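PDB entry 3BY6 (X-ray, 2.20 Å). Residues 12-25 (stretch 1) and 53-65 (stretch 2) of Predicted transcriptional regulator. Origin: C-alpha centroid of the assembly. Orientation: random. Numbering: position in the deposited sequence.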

# COMPACT_ATOMS: atom_id res chain seq x y z
N VAL D 12 2.11 6.84 13.99
CA VAL D 12 1.67 8.13 13.52
C VAL D 12 2.88 9.02 13.12
O VAL D 12 2.80 9.77 12.12
N TYR D 13 3.98 8.90 13.86
CA TYR D 13 5.16 9.75 13.61
C TYR D 13 5.71 9.51 12.20
O TYR D 13 6.11 10.47 11.53
N LEU D 14 5.64 8.27 11.71
CA LEU D 14 6.08 7.92 10.36
C LEU D 14 5.05 8.26 9.32
O LEU D 14 5.39 8.53 8.18
N GLN D 15 3.77 8.27 9.67
CA GLN D 15 2.80 8.79 8.72
C GLN D 15 3.00 10.30 8.49
O GLN D 15 2.75 10.81 7.40
N LEU D 16 3.43 11.01 9.52
CA LEU D 16 3.72 12.43 9.39
C LEU D 16 5.05 12.68 8.67
O LEU D 16 5.14 13.59 7.88
N VAL D 17 6.06 11.87 8.97
CA VAL D 17 7.30 11.85 8.19
C VAL D 17 6.95 11.67 6.72
O VAL D 17 7.45 12.44 5.86
N ASP D 18 6.06 10.72 6.41
CA ASP D 18 5.69 10.44 5.01
C ASP D 18 5.01 11.64 4.42
O ASP D 18 5.19 11.98 3.23
N ARG D 19 4.15 12.26 5.22
CA ARG D 19 3.32 13.36 4.69
C ARG D 19 4.23 14.51 4.30
O ARG D 19 4.09 15.10 3.22
N ILE D 20 5.14 14.84 5.19
CA ILE D 20 6.03 15.99 4.94
C ILE D 20 6.99 15.77 3.75
O ILE D 20 7.19 16.70 2.94
N LYS D 21 7.55 14.57 3.63
CA LYS D 21 8.42 14.28 2.49
C LYS D 21 7.70 14.36 1.17
O LYS D 21 8.29 14.66 0.13
N ASN D 22 6.43 14.00 1.16
CA ASN D 22 5.67 14.07 -0.08
C ASN D 22 5.40 15.53 -0.48
O ASN D 22 5.41 15.87 -1.67
N GLU D 23 5.14 16.37 0.52
CA GLU D 23 4.94 17.80 0.28
C GLU D 23 6.20 18.43 -0.29
O GLU D 23 6.13 19.26 -1.19
N VAL D 24 7.34 18.00 0.25
CA VAL D 24 8.62 18.41 -0.28
C VAL D 24 8.73 17.86 -1.69
O VAL D 24 8.85 18.62 -2.66
N ALA D 25 8.59 16.54 -1.83
CA ALA D 25 8.68 15.92 -3.14
C ALA D 25 7.83 16.64 -4.17
O ALA D 25 8.25 16.80 -5.29
N ALA D 53 7.42 15.62 17.50
CA ALA D 53 8.84 15.67 17.80
C ALA D 53 9.59 14.45 17.27
O ALA D 53 10.69 14.59 16.76
N LYS D 54 9.00 13.25 17.37
CA LYS D 54 9.65 12.06 16.79
C LYS D 54 9.69 12.16 15.26
O LYS D 54 10.65 11.74 14.64
N ALA D 55 8.65 12.72 14.66
CA ALA D 55 8.60 12.87 13.22
C ALA D 55 9.70 13.82 12.74
O ALA D 55 10.40 13.53 11.77
N TYR D 56 9.84 14.96 13.42
CA TYR D 56 10.85 15.96 13.09
C TYR D 56 12.25 15.38 13.18
O TYR D 56 13.07 15.55 12.29
N LYS D 57 12.49 14.66 14.27
CA LYS D 57 13.76 14.00 14.51
C LYS D 57 14.15 13.01 13.38
O LYS D 57 15.32 12.94 12.99
N GLU D 58 13.17 12.27 12.86
CA GLU D 58 13.37 11.31 11.76
C GLU D 58 13.51 12.00 10.39
O GLU D 58 14.31 11.60 9.54
N LEU D 59 12.67 12.99 10.12
CA LEU D 59 12.83 13.80 8.92
C LEU D 59 14.27 14.35 8.88
O LEU D 59 14.86 14.46 7.83
N GLU D 60 14.81 14.71 10.04
CA GLU D 60 16.16 15.27 10.08
C GLU D 60 17.26 14.22 9.79
O GLU D 60 18.21 14.50 9.02
N ALA D 61 17.11 13.02 10.36
CA ALA D 61 17.97 11.85 10.06
C ALA D 61 18.00 11.50 8.57
O ALA D 61 19.02 11.06 8.04
N GLN D 62 16.86 11.69 7.89
CA GLN D 62 16.78 11.46 6.44
C GLN D 62 17.18 12.68 5.64
O GLN D 62 16.97 12.71 4.42
N LYS D 63 17.74 13.68 6.32
CA LYS D 63 18.15 14.95 5.72
C LYS D 63 17.04 15.66 4.92
O LYS D 63 17.31 16.33 3.92
N VAL D 64 15.78 15.51 5.34
CA VAL D 64 14.65 16.17 4.67
C VAL D 64 14.43 17.56 5.28
O VAL D 64 13.97 18.46 4.59
N ILE D 65 14.75 17.71 6.55
CA ILE D 65 14.66 18.99 7.24
C ILE D 65 15.88 19.13 8.16
O ILE D 65 16.48 18.14 8.53

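How does the contact begin at the start of stretch 1? The helix 12-25 crosses the helix 53-61 at -51°, with 8.2 Å between the axes at closest approach, and the two backbones come close at Tyr13 and Ala55, whose CA atoms lie 4.7 Å apart. Ala55 CB sits 3.4 Å from Tyr13 O, where the two backbones come close. Val12 stays out of reach, but Tyr13 points toward stretch 2 with chi1 in p (88°). Lys54, with chi1 in m, also points toward its partner and lays the last carbon of its chain, CE, over one face of the tyrosine ring: Lys54 CE is 3.5 Å from Tyr13 CD1, a CH-pi contact, and Lys54 NZ makes an off-centre cation-pi interaction, 4.1 Å from the centroid of the Tyr13 ring. Glu58 CB meets the ring edge, 4.3 Å from Tyr13 CE2.

What fills the space around Ala55 and Glu58? Leu14 starts away from stretch 2, yet its m, t rotamer brings Leu14 CD2 within 4.2 Å of Glu58 CG. Leu16 (t, p) points toward stretch 2 and places CD2 3.8 Å from Ala55 CB. Val17, sideways and with chi1 in t, is buried between several partners. Its CG2 lies 3.9 Å from Ala55 CB and 3.8 Å from Glu58 CB, while its CG1 packs 3.7 Å from Leu59 CD1.

Which residues carry the apolar packing onward? Ile20, in the m, t rotamer, points toward stretch 2 and offers CD1 to two side chains, at 4.0 Å from Leu59 CD2 and 4.2 Å from Tyr56 CE1, the latter at the ring edge. Tyr56 begins pointing away, but its ring comes nearer. Leu59 starts sideways, and its chi angles of -102° and -16° lie between the usual wells; its end nevertheless reaches stretch 1, where Leu59 CD1 is 3.5 Å from Lys21 CG.

Where does polarity enter, and how does the contact end? Lys21 (m, t, p, t), pointing sideways, is both greasy and charged: its CG lies 3.8 Å from Val64 CG2, while its NZ extends to donate a weak hydrogen bond to Gln62 OE1 at 3.2 Å, the one hydrogen bond between the stretches. Gln62 (chi1 m, chi2 t) points toward stretch 1, and the other end of its amide is held within stretch 2, since Gln62 NE2 donates a very short 2.5 Å hydrogen bond to Glu58 OE2. Beyond the helix 53-61, Val64 (chi1 t) turns toward stretch 1, and Val24 (chi1 t) meets it, with Val24 CG2 4.1 Å from Val64 CG1.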

# COMPACT_ATOMS: atom_id res chain seq x y z
CB VAL D 12 0.74 8.83 14.54
CG1 VAL D 12 0.32 10.20 14.02
CG2 VAL D 12 -0.51 7.96 14.82
CB TYR D 13 6.22 9.63 14.73
CG TYR D 13 7.24 8.55 14.59
CD1 TYR D 13 6.98 7.24 14.99
CD2 TYR D 13 8.50 8.83 14.10
CE1 TYR D 13 7.96 6.23 14.86
CE2 TYR D 13 9.48 7.85 13.97
CZ TYR D 13 9.22 6.56 14.36
OH TYR D 13 10.23 5.62 14.20
CB LEU D 14 6.47 6.44 10.27
CG LEU D 14 7.69 6.11 11.14
CD1 LEU D 14 7.77 4.60 11.51
CD2 LEU D 14 8.99 6.61 10.51
CB GLN D 15 1.39 8.49 9.16
CG GLN D 15 1.10 6.97 9.27
CD GLN D 15 -0.32 6.66 9.67
OE1 GLN D 15 -1.27 7.33 9.25
NE2 GLN D 15 -0.49 5.63 10.49
CB LEU D 16 3.75 13.13 10.75
CG LEU D 16 4.05 14.64 10.73
CD1 LEU D 16 3.16 15.41 9.76
CD2 LEU D 16 3.88 15.15 12.18
CB VAL D 17 8.32 10.72 8.68
CG1 VAL D 17 9.51 10.49 7.69
CG2 VAL D 17 8.85 11.02 10.11
CB ASP D 18 4.68 9.30 4.87
CG ASP D 18 5.20 7.91 5.29
OD1 ASP D 18 6.41 7.67 5.44
OD2 ASP D 18 4.33 7.03 5.49
CB ARG D 19 2.28 13.84 5.71
CG ARG D 19 1.47 15.04 5.25
CD ARG D 19 0.57 15.55 6.39
NE ARG D 19 -0.52 16.44 5.97
CZ ARG D 19 -1.61 16.05 5.29
NH1 ARG D 19 -1.76 14.79 4.88
NH2 ARG D 19 -2.55 16.94 4.98
CB ILE D 20 6.77 16.43 6.23
CG1 ILE D 20 5.76 17.20 7.13
CG2 ILE D 20 7.97 17.30 5.89
CD1 ILE D 20 6.14 17.29 8.61
CB LYS D 21 9.02 12.89 2.61
CG LYS D 21 10.03 12.76 3.71
CD LYS D 21 10.37 11.31 4.02
CE LYS D 21 10.86 10.54 2.82
NZ LYS D 21 10.81 9.08 3.12
CB ASN D 22 4.40 13.26 0.00
CG ASN D 22 3.82 12.94 -1.38
OD1 ASN D 22 2.71 13.37 -1.73
ND2 ASN D 22 4.59 12.20 -2.19
CB GLU D 23 4.54 18.52 1.57
CG GLU D 23 3.11 18.17 1.97
CD GLU D 23 2.64 18.87 3.23
OE1 GLU D 23 3.47 19.42 3.98
OE2 GLU D 23 1.42 18.83 3.46
CB VAL D 24 9.79 17.92 0.58
CG1 VAL D 24 11.11 18.29 -0.09
CG2 VAL D 24 9.72 18.49 1.98
CB ALA D 25 8.30 14.45 -3.05
CB ALA D 53 9.06 15.84 19.28
CB LYS D 54 8.98 10.73 17.21
CG LYS D 54 8.73 10.55 18.71
CD LYS D 54 8.65 9.07 19.18
CE LYS D 54 7.73 8.17 18.33
NZ LYS D 54 8.10 6.70 18.52
CB ALA D 55 7.24 13.39 12.80
CB TYR D 56 10.69 17.18 14.01
CG TYR D 56 9.67 18.22 13.53
CD1 TYR D 56 8.76 17.95 12.50
CD2 TYR D 56 9.62 19.48 14.15
CE1 TYR D 56 7.82 18.93 12.10
CE2 TYR D 56 8.72 20.45 13.73
CZ TYR D 56 7.82 20.18 12.71
OH TYR D 56 6.94 21.17 12.30
CB LYS D 57 13.66 13.31 15.87
CG LYS D 57 14.88 12.52 16.30
CD LYS D 57 14.60 11.82 17.64
CE LYS D 57 15.79 10.98 18.10
NZ LYS D 57 16.09 9.90 17.12
CB GLU D 58 12.20 10.30 11.73
CG GLU D 58 12.20 9.27 10.57
CD GLU D 58 13.40 8.32 10.58
OE1 GLU D 58 13.92 8.06 11.68
OE2 GLU D 58 13.83 7.86 9.50
CB LEU D 59 11.83 14.98 8.89
CG LEU D 59 10.54 15.02 8.05
CD1 LEU D 59 10.45 13.98 6.94
CD2 LEU D 59 9.34 14.98 8.93
CB GLU D 60 16.41 15.97 11.41
CG GLU D 60 17.68 16.77 11.39
CD GLU D 60 17.70 17.87 12.43
OE1 GLU D 60 16.80 17.84 13.31
OE2 GLU D 60 18.61 18.74 12.36
CB ALA D 61 17.50 10.66 10.84
CB GLN D 62 15.37 11.01 6.07
CG GLN D 62 14.91 9.77 6.82
CD GLN D 62 13.56 9.30 6.42
OE1 GLN D 62 13.10 9.55 5.32
NE2 GLN D 62 12.90 8.58 7.33
CB LYS D 63 19.40 14.74 4.83
CG LYS D 63 20.58 14.02 5.49
CD LYS D 63 20.90 14.64 6.85
CE LYS D 63 22.36 14.43 7.30
NZ LYS D 63 22.98 13.14 6.88
CB VAL D 64 13.36 15.30 4.73
CG1 VAL D 64 12.22 16.01 4.05
CG2 VAL D 64 13.58 13.93 4.06
CB ILE D 65 13.34 19.17 8.09
CG1 ILE D 65 13.43 18.43 9.43
CG2 ILE D 65 12.10 18.79 7.29
CD1 ILE D 65 12.16 18.46 10.28